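Local coordinates for protein Myo-inositol phosphohydrolase (Mitsuokella multacida, PDB 4WU3) that probably removes phosphate from inositol hexakisphosphate as a PTP-like phosphatase, and is bound here to inositol-(1,3,4,5)-tetrakisphosphate, at residues R62-G67 / W237-S242; F97-L102 / K200-N205; Q115-D120 / L226-S231; T194-V199 / A204-L209. The protein carries 2 engineered substitutions. All blocks are in the same frame, centred on the assembly; numbering follows the deposited sequence.

How the interactions relate
Following the chain, segment 62-67 opens the widest loop, which interaction 1 closes when strand 237-241 arrives; the other three contacts lie inside it. Interaction 2 runs from 97-102 to 200-205, and interaction 3 from 115-120 to 226-231, so these two cross. Interaction 4 closes a short turn between 194-199 and 204-209, nests inside interaction 3, and shares A204 and N205 with interaction 2. Interaction 1 reaches from edge strand 65-66 of the mixed sheet to 237-241, and interaction 4 holds helix 195-201 along the other edge strand, 205-211. Helix 219-230 packs on strand 116-122, and helix 99-108 on the end of 195-201. A hydrogen bond from H241 to E195 joins interactions 1 and 4.

Interaction 1. Residues R62-G67 / W237-S242; sequences RNFRMG and WLHYHS. Engineered in segment 237-242: S242 (natural residue Cys). With PO4 (phosphate ion), chain G.
W237 and M66 meet where the methyl CE of M66 lies 3.6 Å from CH2 of the W237 indole. The thioether suits this place because it bends easily: its last torsion (chi3 58°) brings the methyl up to the six-membered ring, and the two side chains cross at about a right angle. Two residues along each segment, F64 CE1 approaches H239 CE1 at 3.8 Å. These two rings meet side by side, their planes only 18° apart. H239 presents the carbon between its nitrogens to the phenyl group, while ND1 and NE2 bond to the hydroxyls of S92 and S94; S92 OG is also hydrogen-bonded to W237 NE1. Beyond the strand, S242, engineered in place of cysteine, hydrogen-bonds through OG to O2 of a phosphate probably taken up from the crystallisation liquor. A244 N, M246 N and R248 NE bind the same ion, as expected of the P-loop of a tyrosine-phosphatase-like enzyme. The contact joins next-but-one strands of the mixed sheet: 65-66 is an edge strand, 91-94 runs between the partners, 116-122 flanks 237-241 on its other side, and helix 247-261 packs on R65 and L238.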
# COMPACT_ATOMS: atom_id res chain seq x y z
N ARG A 62 14.18 10.71 -22.27
CA ARG A 62 14.68 10.20 -21.01
C ARG A 62 14.47 8.69 -20.86
O ARG A 62 13.40 8.16 -21.15
CB ARG A 62 13.93 10.94 -19.89
CG ARG A 62 14.22 10.49 -18.47
CD ARG A 62 13.35 11.27 -17.50
NE ARG A 62 13.63 10.94 -16.11
CZ ARG A 62 12.79 11.18 -15.11
NH1 ARG A 62 11.62 11.75 -15.34
NH2 ARG A 62 13.13 10.85 -13.87
N ASN A 63 15.52 8.01 -20.41
CA ASN A 63 15.47 6.59 -20.11
C ASN A 63 15.10 5.72 -21.29
O ASN A 63 14.55 4.64 -21.11
CB ASN A 63 14.51 6.33 -18.94
CG ASN A 63 15.08 6.78 -17.62
OD1 ASN A 63 16.29 6.66 -17.40
ND2 ASN A 63 14.24 7.34 -16.75
N PHE A 64 15.39 6.18 -22.49
CA PHE A 64 15.14 5.36 -23.66
C PHE A 64 16.02 4.11 -23.64
O PHE A 64 17.21 4.19 -23.36
CB PHE A 64 15.40 6.13 -24.95
CG PHE A 64 15.20 5.29 -26.18
CD1 PHE A 64 13.95 5.17 -26.76
CD2 PHE A 64 16.25 4.56 -26.71
CE1 PHE A 64 13.76 4.37 -27.86
CE2 PHE A 64 16.06 3.76 -27.81
CZ PHE A 64 14.81 3.66 -28.38
N ARG A 65 15.44 2.96 -23.93
CA ARG A 65 16.25 1.77 -24.18
C ARG A 65 15.52 0.83 -25.10
O ARG A 65 14.30 0.84 -25.19
CB ARG A 65 16.62 1.05 -22.88
CG ARG A 65 15.46 0.37 -22.16
CD ARG A 65 14.70 1.35 -21.27
NE ARG A 65 13.99 0.68 -20.19
CZ ARG A 65 13.26 1.32 -19.28
NH1 ARG A 65 13.13 2.63 -19.33
NH2 ARG A 65 12.65 0.65 -18.33
N MET A 66 16.30 0.03 -25.83
CA MET A 66 15.76 -1.04 -26.63
C MET A 66 16.09 -2.35 -25.94
O MET A 66 17.06 -2.43 -25.19
CB MET A 66 16.35 -0.99 -28.03
CG MET A 66 15.70 0.08 -28.89
SD MET A 66 16.59 0.39 -30.40
CE MET A 66 16.60 -1.22 -31.18
N GLY A 67 15.27 -3.36 -26.18
CA GLY A 67 15.46 -4.65 -25.55
C GLY A 67 16.77 -5.30 -25.90
O GLY A 67 17.29 -6.13 -25.16
N TRP A 237 6.28 -3.75 -33.46
CA TRP A 237 7.27 -3.21 -32.55
C TRP A 237 6.53 -2.46 -31.46
O TRP A 237 5.71 -1.60 -31.75
CB TRP A 237 8.24 -2.29 -33.29
CG TRP A 237 9.31 -1.79 -32.39
CD1 TRP A 237 9.19 -0.84 -31.44
CD2 TRP A 237 10.66 -2.25 -32.34
NE1 TRP A 237 10.38 -0.66 -30.79
CE2 TRP A 237 11.30 -1.52 -31.32
CE3 TRP A 237 11.38 -3.22 -33.04
CZ2 TRP A 237 12.64 -1.71 -31.00
CZ3 TRP A 237 12.71 -3.41 -32.71
CH2 TRP A 237 13.32 -2.66 -31.71
N LEU A 238 6.81 -2.81 -30.21
CA LEU A 238 6.16 -2.21 -29.05
C LEU A 238 7.08 -1.25 -28.31
O LEU A 238 8.19 -1.60 -27.92
CB LEU A 238 5.70 -3.31 -28.09
CG LEU A 238 4.58 -4.22 -28.59
CD1 LEU A 238 4.05 -5.08 -27.45
CD2 LEU A 238 3.45 -3.41 -29.20
N HIS A 239 6.60 -0.03 -28.11
CA HIS A 239 7.31 0.95 -27.32
C HIS A 239 6.47 1.31 -26.11
O HIS A 239 5.40 1.91 -26.27
CB HIS A 239 7.60 2.21 -28.14
CG HIS A 239 8.40 3.22 -27.39
ND1 HIS A 239 9.77 3.15 -27.29
CD2 HIS A 239 8.02 4.29 -26.64
CE1 HIS A 239 10.20 4.15 -26.53
NE2 HIS A 239 9.16 4.85 -26.13
N TYR A 240 6.93 0.92 -24.92
CA TYR A 240 6.22 1.20 -23.68
C TYR A 240 6.70 2.51 -23.08
O TYR A 240 7.91 2.81 -23.07
CB TYR A 240 6.46 0.09 -22.65
CG TYR A 240 6.01 -1.28 -23.07
CD1 TYR A 240 4.68 -1.63 -23.03
CD2 TYR A 240 6.93 -2.23 -23.50
CE1 TYR A 240 4.26 -2.89 -23.42
CE2 TYR A 240 6.53 -3.49 -23.88
CZ TYR A 240 5.19 -3.82 -23.84
OH TYR A 240 4.79 -5.08 -24.24
N HIS A 241 5.77 3.30 -22.57
CA HIS A 241 6.16 4.48 -21.83
C HIS A 241 5.14 4.89 -20.76
O HIS A 241 3.94 4.61 -20.85
CB HIS A 241 6.43 5.63 -22.80
CG HIS A 241 5.21 6.44 -23.12
ND1 HIS A 241 4.76 7.44 -22.30
CD2 HIS A 241 4.36 6.38 -24.16
CE1 HIS A 241 3.66 7.97 -22.82
NE2 HIS A 241 3.40 7.34 -23.95
N SER A 242 5.66 5.57 -19.74
CA SER A 242 4.85 6.11 -18.68
C SER A 242 5.22 7.60 -18.57
O SER A 242 5.38 8.26 -19.61
CB SER A 242 5.11 5.35 -17.39
OG SER A 242 6.49 4.99 -17.28
P PO4 G . 6.86 5.99 -14.03
O1 PO4 G . 7.76 6.30 -12.86
O2 PO4 G . 7.75 5.42 -15.11
O3 PO4 G . 6.15 7.23 -14.51
O4 PO4 G . 5.79 4.96 -13.68

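Interaction 2. Residues F97-L102 / K200-N205; sequences FSEKEL and KQHGAN
A Schellman motif closing helix 195-201 places H202 against E99 and L102 in the first turn of helix 99-108, which a capping box opens. G203 supplies the positive phi (81°) of the motif, a conformation that glycine adopts easily. The H202 imidazole is bounded in two ways. L102 CD2 lies over one face, 4.3 Å from H202 CG, an apolar methyl against the flat of the ring. E99 comes to the edge: with CG anti to the backbone N (chi1 -169°) and an extended chain, it sets OE2 3.1 Å from H202 CE1, its carboxylate turned 65° from the ring plane. That carbon lies between two nitrogens engaged elsewhere, ND1 with M198 O and NE2 with E103 OE2, so the imidazole is well fixed in rotation and the acidic surroundings would probably favour its protonated form. E99 OE2 also makes a salt bridge to R193, and an alanine here would probably cost R193 this salt bridge and leave the CE1 edge of H202 less closely packed. The capping box itself is reciprocal: E101 N donates to S98 OG at 3.2 Å, and S98 N donates to E101 OE1 at 2.8 Å.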
# COMPACT_ATOMS: atom_id res chain seq x y z
N PHE A 97 7.40 11.49 -24.15
CA PHE A 97 8.17 12.13 -25.22
C PHE A 97 7.41 13.31 -25.84
O PHE A 97 6.17 13.30 -25.96
CB PHE A 97 8.51 11.10 -26.32
CG PHE A 97 7.38 10.16 -26.68
CD1 PHE A 97 6.29 10.60 -27.42
CD2 PHE A 97 7.41 8.83 -26.28
CE1 PHE A 97 5.26 9.75 -27.74
CE2 PHE A 97 6.38 7.96 -26.61
CZ PHE A 97 5.30 8.42 -27.34
N SER A 98 8.18 14.33 -26.22
CA SER A 98 7.67 15.40 -27.08
C SER A 98 7.53 14.85 -28.49
O SER A 98 7.91 13.71 -28.78
CB SER A 98 8.63 16.59 -27.08
OG SER A 98 9.74 16.35 -27.93
N GLU A 99 6.99 15.66 -29.39
CA GLU A 99 6.81 15.22 -30.77
C GLU A 99 8.16 14.95 -31.46
O GLU A 99 8.32 13.94 -32.13
CB GLU A 99 6.03 16.26 -31.55
CG GLU A 99 5.57 15.79 -32.91
CD GLU A 99 4.69 16.81 -33.60
OE1 GLU A 99 4.89 18.02 -33.37
OE2 GLU A 99 3.79 16.41 -34.37
N LYS A 100 9.12 15.85 -31.30
CA LYS A 100 10.45 15.62 -31.87
C LYS A 100 11.14 14.40 -31.25
O LYS A 100 11.93 13.73 -31.92
CB LYS A 100 11.34 16.86 -31.70
CG LYS A 100 10.90 18.05 -32.55
CD LYS A 100 11.89 19.20 -32.45
CE LYS A 100 11.32 20.48 -33.05
NZ LYS A 100 11.03 20.30 -34.49
N GLU A 101 10.85 14.11 -29.99
CA GLU A 101 11.44 12.91 -29.38
C GLU A 101 10.80 11.65 -29.95
O GLU A 101 11.47 10.64 -30.16
CB GLU A 101 11.32 12.95 -27.85
CG GLU A 101 12.20 14.03 -27.22
CD GLU A 101 11.93 14.26 -25.75
OE1 GLU A 101 10.77 14.11 -25.30
OE2 GLU A 101 12.91 14.60 -25.04
N LEU A 102 9.50 11.71 -30.25
CA LEU A 102 8.86 10.58 -30.92
C LEU A 102 9.51 10.38 -32.29
O LEU A 102 9.82 9.25 -32.69
CB LEU A 102 7.35 10.79 -31.08
CG LEU A 102 6.62 9.73 -31.90
CD1 LEU A 102 6.71 8.35 -31.26
CD2 LEU A 102 5.16 10.09 -32.13
N LYS A 200 -0.87 8.91 -34.29
CA LYS A 200 -1.46 8.48 -35.53
C LYS A 200 -1.13 9.41 -36.71
O LYS A 200 -1.04 8.96 -37.85
CB LYS A 200 -2.97 8.35 -35.37
CG LYS A 200 -3.35 7.18 -34.49
CD LYS A 200 -4.82 6.89 -34.61
CE LYS A 200 -5.16 5.60 -33.91
NZ LYS A 200 -6.63 5.35 -33.92
N GLN A 201 -0.94 10.69 -36.43
CA GLN A 201 -0.54 11.63 -37.48
C GLN A 201 0.87 11.33 -37.97
O GLN A 201 1.26 11.76 -39.05
CB GLN A 201 -0.64 13.08 -36.99
CG GLN A 201 -2.06 13.59 -37.09
CD GLN A 201 -2.28 14.87 -36.34
OE1 GLN A 201 -1.35 15.65 -36.13
NE2 GLN A 201 -3.51 15.10 -35.91
N HIS A 202 1.63 10.59 -37.17
CA HIS A 202 2.93 10.14 -37.60
C HIS A 202 2.87 8.77 -38.26
O HIS A 202 3.90 8.20 -38.60
CB HIS A 202 3.91 10.15 -36.43
CG HIS A 202 4.45 11.51 -36.13
ND1 HIS A 202 3.73 12.47 -35.46
CD2 HIS A 202 5.63 12.09 -36.47
CE1 HIS A 202 4.44 13.57 -35.37
NE2 HIS A 202 5.60 13.37 -35.98
N GLY A 203 1.66 8.27 -38.44
CA GLY A 203 1.45 6.99 -39.13
C GLY A 203 1.66 5.78 -38.24
O GLY A 203 1.72 4.66 -38.72
N ALA A 204 1.77 6.01 -36.93
CA ALA A 204 2.02 4.91 -36.01
C ALA A 204 0.73 4.45 -35.34
O ALA A 204 -0.33 5.03 -35.52
CB ALA A 204 3.05 5.32 -34.97
N ASN A 205 0.85 3.38 -34.55
CA ASN A 205 -0.29 2.84 -33.83
C ASN A 205 -0.24 3.20 -32.34
O ASN A 205 0.81 3.54 -31.81
CB ASN A 205 -0.29 1.33 -33.98
CG ASN A 205 -0.31 0.91 -35.42
OD1 ASN A 205 -1.37 0.93 -36.05
ND2 ASN A 205 0.85 0.55 -35.96

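Interaction 3. Residues Q115-D120 / L226-S231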
# COMPACT_ATOMS: atom_id res chain seq x y z
N GLN A 115 4.38 -0.40 -38.34
CA GLN A 115 4.65 -1.52 -37.45
C GLN A 115 4.92 -1.11 -35.99
O GLN A 115 5.25 -1.95 -35.16
CB GLN A 115 5.82 -2.33 -37.99
CG GLN A 115 5.38 -3.30 -39.06
CD GLN A 115 4.81 -2.60 -40.27
OE1 GLN A 115 3.65 -2.77 -40.63
NE2 GLN A 115 5.64 -1.83 -40.91
N PHE A 116 4.74 0.16 -35.68
CA PHE A 116 5.14 0.70 -34.39
C PHE A 116 3.90 0.94 -33.53
O PHE A 116 2.95 1.57 -33.98
CB PHE A 116 5.93 1.99 -34.60
CG PHE A 116 6.45 2.61 -33.34
CD1 PHE A 116 7.68 2.26 -32.83
CD2 PHE A 116 5.72 3.58 -32.68
CE1 PHE A 116 8.16 2.83 -31.66
CE2 PHE A 116 6.20 4.16 -31.53
CZ PHE A 116 7.42 3.78 -31.01
N TYR A 117 3.92 0.41 -32.31
CA TYR A 117 2.81 0.59 -31.37
C TYR A 117 3.27 1.36 -30.13
O TYR A 117 4.13 0.90 -29.39
CB TYR A 117 2.21 -0.76 -30.96
CG TYR A 117 1.52 -1.46 -32.10
CD1 TYR A 117 2.26 -2.11 -33.08
CD2 TYR A 117 0.13 -1.46 -32.22
CE1 TYR A 117 1.64 -2.74 -34.14
CE2 TYR A 117 -0.50 -2.08 -33.30
CZ TYR A 117 0.27 -2.73 -34.25
OH TYR A 117 -0.32 -3.37 -35.33
N ASP A 118 2.70 2.54 -29.94
CA ASP A 118 2.92 3.32 -28.75
C ASP A 118 2.00 2.77 -27.68
O ASP A 118 0.77 2.85 -27.81
CB ASP A 118 2.60 4.79 -29.03
CG ASP A 118 2.63 5.65 -27.79
OD1 ASP A 118 3.37 5.32 -26.84
OD2 ASP A 118 1.91 6.68 -27.76
N VAL A 119 2.59 2.18 -26.65
CA VAL A 119 1.83 1.72 -25.50
C VAL A 119 1.97 2.74 -24.39
O VAL A 119 3.00 2.79 -23.70
CB VAL A 119 2.30 0.34 -25.02
CG1 VAL A 119 1.46 -0.13 -23.84
CG2 VAL A 119 2.22 -0.68 -26.15
N ASP A 120 0.91 3.53 -24.24
CA ASP A 120 0.84 4.66 -23.34
C ASP A 120 0.25 4.22 -22.01
O ASP A 120 -0.96 4.01 -21.91
CB ASP A 120 -0.04 5.73 -23.97
CG ASP A 120 -0.20 6.95 -23.11
OD1 ASP A 120 0.39 6.99 -22.02
OD2 ASP A 120 -0.94 7.88 -23.54
N LEU A 226 -3.16 -8.13 -22.46
CA LEU A 226 -2.97 -9.46 -23.05
C LEU A 226 -3.84 -9.71 -24.28
O LEU A 226 -3.38 -10.29 -25.28
CB LEU A 226 -3.25 -10.54 -22.00
CG LEU A 226 -2.16 -10.61 -20.94
CD1 LEU A 226 -2.54 -11.53 -19.79
CD2 LEU A 226 -0.86 -11.05 -21.59
N GLU A 227 -5.07 -9.24 -24.24
CA GLU A 227 -5.94 -9.36 -25.40
C GLU A 227 -5.43 -8.47 -26.56
O GLU A 227 -5.50 -8.87 -27.72
CB GLU A 227 -7.39 -9.04 -25.03
CG GLU A 227 -8.01 -10.07 -24.09
CD GLU A 227 -8.02 -11.51 -24.64
OE1 GLU A 227 -8.55 -11.73 -25.76
OE2 GLU A 227 -7.54 -12.43 -23.91
N PHE A 228 -4.88 -7.30 -26.25
CA PHE A 228 -4.18 -6.50 -27.26
C PHE A 228 -2.94 -7.23 -27.78
O PHE A 228 -2.66 -7.29 -28.99
CB PHE A 228 -3.77 -5.16 -26.65
CG PHE A 228 -2.65 -4.45 -27.36
CD1 PHE A 228 -2.87 -3.77 -28.55
CD2 PHE A 228 -1.37 -4.42 -26.80
CE1 PHE A 228 -1.84 -3.09 -29.18
CE2 PHE A 228 -0.34 -3.73 -27.43
CZ PHE A 228 -0.58 -3.07 -28.62
N TYR A 229 -2.17 -7.79 -26.86
CA TYR A 229 -0.92 -8.45 -27.21
C TYR A 229 -1.17 -9.61 -28.17
O TYR A 229 -0.45 -9.78 -29.16
CB TYR A 229 -0.22 -8.95 -25.95
CG TYR A 229 1.07 -9.68 -26.22
CD1 TYR A 229 2.26 -8.98 -26.39
CD2 TYR A 229 1.11 -11.06 -26.30
CE1 TYR A 229 3.45 -9.64 -26.62
CE2 TYR A 229 2.29 -11.73 -26.54
CZ TYR A 229 3.46 -11.02 -26.71
OH TYR A 229 4.65 -11.68 -26.94
N LYS A 230 -2.18 -10.41 -27.86
CA LYS A 230 -2.49 -11.59 -28.65
C LYS A 230 -3.00 -11.27 -30.05
O LYS A 230 -2.99 -12.12 -30.93
CB LYS A 230 -3.51 -12.45 -27.91
CG LYS A 230 -2.93 -13.12 -26.68
CD LYS A 230 -4.00 -13.45 -25.66
CE LYS A 230 -4.86 -14.61 -26.12
NZ LYS A 230 -5.90 -14.93 -25.10
N SER A 231 -3.45 -10.04 -30.25
CA SER A 231 -3.99 -9.66 -31.54
C SER A 231 -2.93 -8.97 -32.41
O SER A 231 -3.23 -8.56 -33.52
CB SER A 231 -5.19 -8.73 -31.37
OG SER A 231 -4.75 -7.42 -30.99
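F228 is the side chain by which helix 219-230 packs on the central mixed sheet of this alpha/beta, PTP-like fold, and it touches Y117 and V119 of strand 116-122. Its ring brings CE1 to 4.0 Å from Y117 CD2, which lies close to the plane of the phenyl group, at its edge. The two aromatic planes are inclined at 65°. On the other rim, F228 CE2 reaches V119 CG2 at 4.2 Å, so the phenyl spans two strand residues whose side chains project from the same face. With CG anti to the backbone N (chi1 159°), the ring extends from the helix toward the strand. D118, between the two, points away from the helix, which is the alternation expected of a strand.

In the next shell, F207 of the neighbouring strand 205-211 stacks on F228, while Y117 also rests on L238 and P233, and V119 on Y240. Bulky apolar groups suit this layer, since they fill the distance between helix and sheet. On the outer side of the helix, E227 and K230 form a salt bridge, and K230 NZ also bonds to L317 O. The backbone of F228 is engaged as well: its carbonyl O accepts from S231 N at 3.1 Å and from S231 OG at 2.9 Å, both donors coming from the same face of the carbonyl plane.

Interaction 4. Residues T194-V199 / A204-L209; sequences TEEEMV and ANYFRL
Y206 and E196 meet in the helix-turn-strand unit in which strand 205-211, at the edge of the mixed sheet, returns along helix 195-201, the segments 195-199 and 205-209 lying almost antiparallel (164°). With CG anti to the backbone N (chi1 -178°), Y206 carries its phenol out to the helix, and E196 CB sits over one face of the ring, 3.7 Å from its centroid, in a CH-pi contact. E196 crosses the tyrosine at about a right angle, its extended chain carrying CG past CD2 as well. E195 comes instead to the rim: its OE2 lies in the ring plane, 3.8 Å from Y206 CE1, with the carboxylate turned 72° from the ring. That same OE2 bonds to H241, connecting the helix with the strand that leads into the phosphate-binding loop.

At its far end Y206 OH bonds to D120 OD2 and accepts a hydrogen bond from a water at 2.8 Å; this water in turn accepts from E196 N, so the helix backbone and the phenol are bridged. A phenylalanine in its place would keep the ring under E196 but would probably leave D120 without this hydroxyl mate and the water without its link to the strand. Small apolar groups close the turn: V199 CG1 packs against A204 CB at 3.6 Å, close enough to suit an alanine. Backbone A204 N also donates to V199 O at 3.2 Å. The helix begins with a capping box, T194 OG1 accepting from E197 N and T194 N donating to E197 OE1 at 3.1 Å.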
# COMPACT_ATOMS: atom_id res chain seq x y z
N THR A 194 -4.50 14.94 -28.30
CA THR A 194 -4.25 13.79 -27.44
C THR A 194 -3.02 13.08 -27.97
O THR A 194 -2.62 13.32 -29.11
CB THR A 194 -5.40 12.77 -27.49
OG1 THR A 194 -5.56 12.29 -28.84
CG2 THR A 194 -6.69 13.39 -27.00
N GLU A 195 -2.44 12.19 -27.18
CA GLU A 195 -1.26 11.46 -27.64
C GLU A 195 -1.61 10.60 -28.85
O GLU A 195 -0.82 10.44 -29.78
CB GLU A 195 -0.68 10.58 -26.53
CG GLU A 195 0.62 9.89 -26.91
CD GLU A 195 1.34 9.28 -25.72
OE1 GLU A 195 1.47 9.95 -24.67
OE2 GLU A 195 1.78 8.12 -25.84
N GLU A 196 -2.82 10.05 -28.82
CA GLU A 196 -3.28 9.18 -29.89
C GLU A 196 -3.28 9.93 -31.21
O GLU A 196 -2.79 9.43 -32.22
CB GLU A 196 -4.69 8.67 -29.59
CG GLU A 196 -5.30 7.89 -30.73
CD GLU A 196 -6.74 7.50 -30.46
OE1 GLU A 196 -7.48 8.30 -29.84
OE2 GLU A 196 -7.12 6.39 -30.85
N GLU A 197 -3.83 11.14 -31.20
CA GLU A 197 -3.89 11.95 -32.41
C GLU A 197 -2.49 12.22 -32.92
O GLU A 197 -2.23 12.08 -34.11
CB GLU A 197 -4.65 13.26 -32.16
CG GLU A 197 -6.15 13.06 -32.04
CD GLU A 197 -6.88 14.31 -31.57
OE1 GLU A 197 -6.29 15.13 -30.83
OE2 GLU A 197 -8.07 14.45 -31.92
N MET A 198 -1.58 12.58 -32.02
CA MET A 198 -0.23 12.95 -32.44
C MET A 198 0.47 11.72 -33.00
O MET A 198 1.14 11.80 -34.03
CB MET A 198 0.54 13.53 -31.25
CG MET A 198 1.82 14.26 -31.62
SD MET A 198 3.21 13.14 -31.62
CE MET A 198 3.40 12.81 -29.87
N VAL A 199 0.30 10.58 -32.36
CA VAL A 199 0.98 9.36 -32.78
C VAL A 199 0.44 8.87 -34.12
O VAL A 199 1.20 8.44 -35.00
CB VAL A 199 0.87 8.25 -31.71
CG1 VAL A 199 1.29 6.91 -32.28
CG2 VAL A 199 1.74 8.59 -30.51
N ALA A 204 1.77 6.01 -36.93
CA ALA A 204 2.02 4.91 -36.01
C ALA A 204 0.73 4.45 -35.34
O ALA A 204 -0.33 5.03 -35.52
CB ALA A 204 3.05 5.32 -34.97
N ASN A 205 0.85 3.38 -34.55
CA ASN A 205 -0.29 2.84 -33.83
C ASN A 205 -0.24 3.20 -32.34
O ASN A 205 0.81 3.54 -31.81
CB ASN A 205 -0.29 1.33 -33.98
CG ASN A 205 -0.31 0.91 -35.42
OD1 ASN A 205 -1.37 0.93 -36.05
ND2 ASN A 205 0.85 0.55 -35.96
N TYR A 206 -1.39 3.10 -31.68
CA TYR A 206 -1.56 3.59 -30.32
C TYR A 206 -2.38 2.63 -29.48
O TYR A 206 -3.39 2.09 -29.94
CB TYR A 206 -2.27 4.94 -30.35
CG TYR A 206 -2.46 5.59 -29.00
CD1 TYR A 206 -1.39 6.18 -28.35
CD2 TYR A 206 -3.72 5.65 -28.39
CE1 TYR A 206 -1.55 6.77 -27.12
CE2 TYR A 206 -3.88 6.27 -27.16
CZ TYR A 206 -2.79 6.82 -26.53
OH TYR A 206 -2.90 7.44 -25.32
N PHE A 207 -1.96 2.44 -28.23
CA PHE A 207 -2.72 1.66 -27.27
C PHE A 207 -2.57 2.28 -25.88
O PHE A 207 -1.47 2.62 -25.46
CB PHE A 207 -2.25 0.21 -27.26
CG PHE A 207 -3.03 -0.67 -26.33
CD1 PHE A 207 -4.30 -1.10 -26.68
CD2 PHE A 207 -2.49 -1.07 -25.12
CE1 PHE A 207 -5.04 -1.90 -25.83
CE2 PHE A 207 -3.22 -1.89 -24.27
CZ PHE A 207 -4.50 -2.31 -24.62
N ARG A 208 -3.69 2.45 -25.19
CA ARG A 208 -3.71 3.12 -23.90
C ARG A 208 -4.14 2.19 -22.79
O ARG A 208 -5.10 1.44 -22.93
CB ARG A 208 -4.67 4.31 -23.95
CG ARG A 208 -4.82 5.07 -22.63
CD ARG A 208 -3.63 5.97 -22.36
NE ARG A 208 -3.88 6.95 -21.30
CZ ARG A 208 -4.44 8.15 -21.49
NH1 ARG A 208 -4.83 8.52 -22.69
NH2 ARG A 208 -4.61 8.98 -20.47
N LEU A 209 -3.39 2.23 -21.69
CA LEU A 209 -3.83 1.72 -20.41
C LEU A 209 -3.75 2.85 -19.44
O LEU A 209 -2.71 3.49 -19.34
CB LEU A 209 -2.89 0.63 -19.91
CG LEU A 209 -2.93 -0.65 -20.71
CD1 LEU A 209 -1.96 -1.64 -20.09
CD2 LEU A 209 -4.34 -1.19 -20.73
O HOH W 1 -4.51 9.57 -26.12
O HOH W 2 -6.02 3.65 -31.27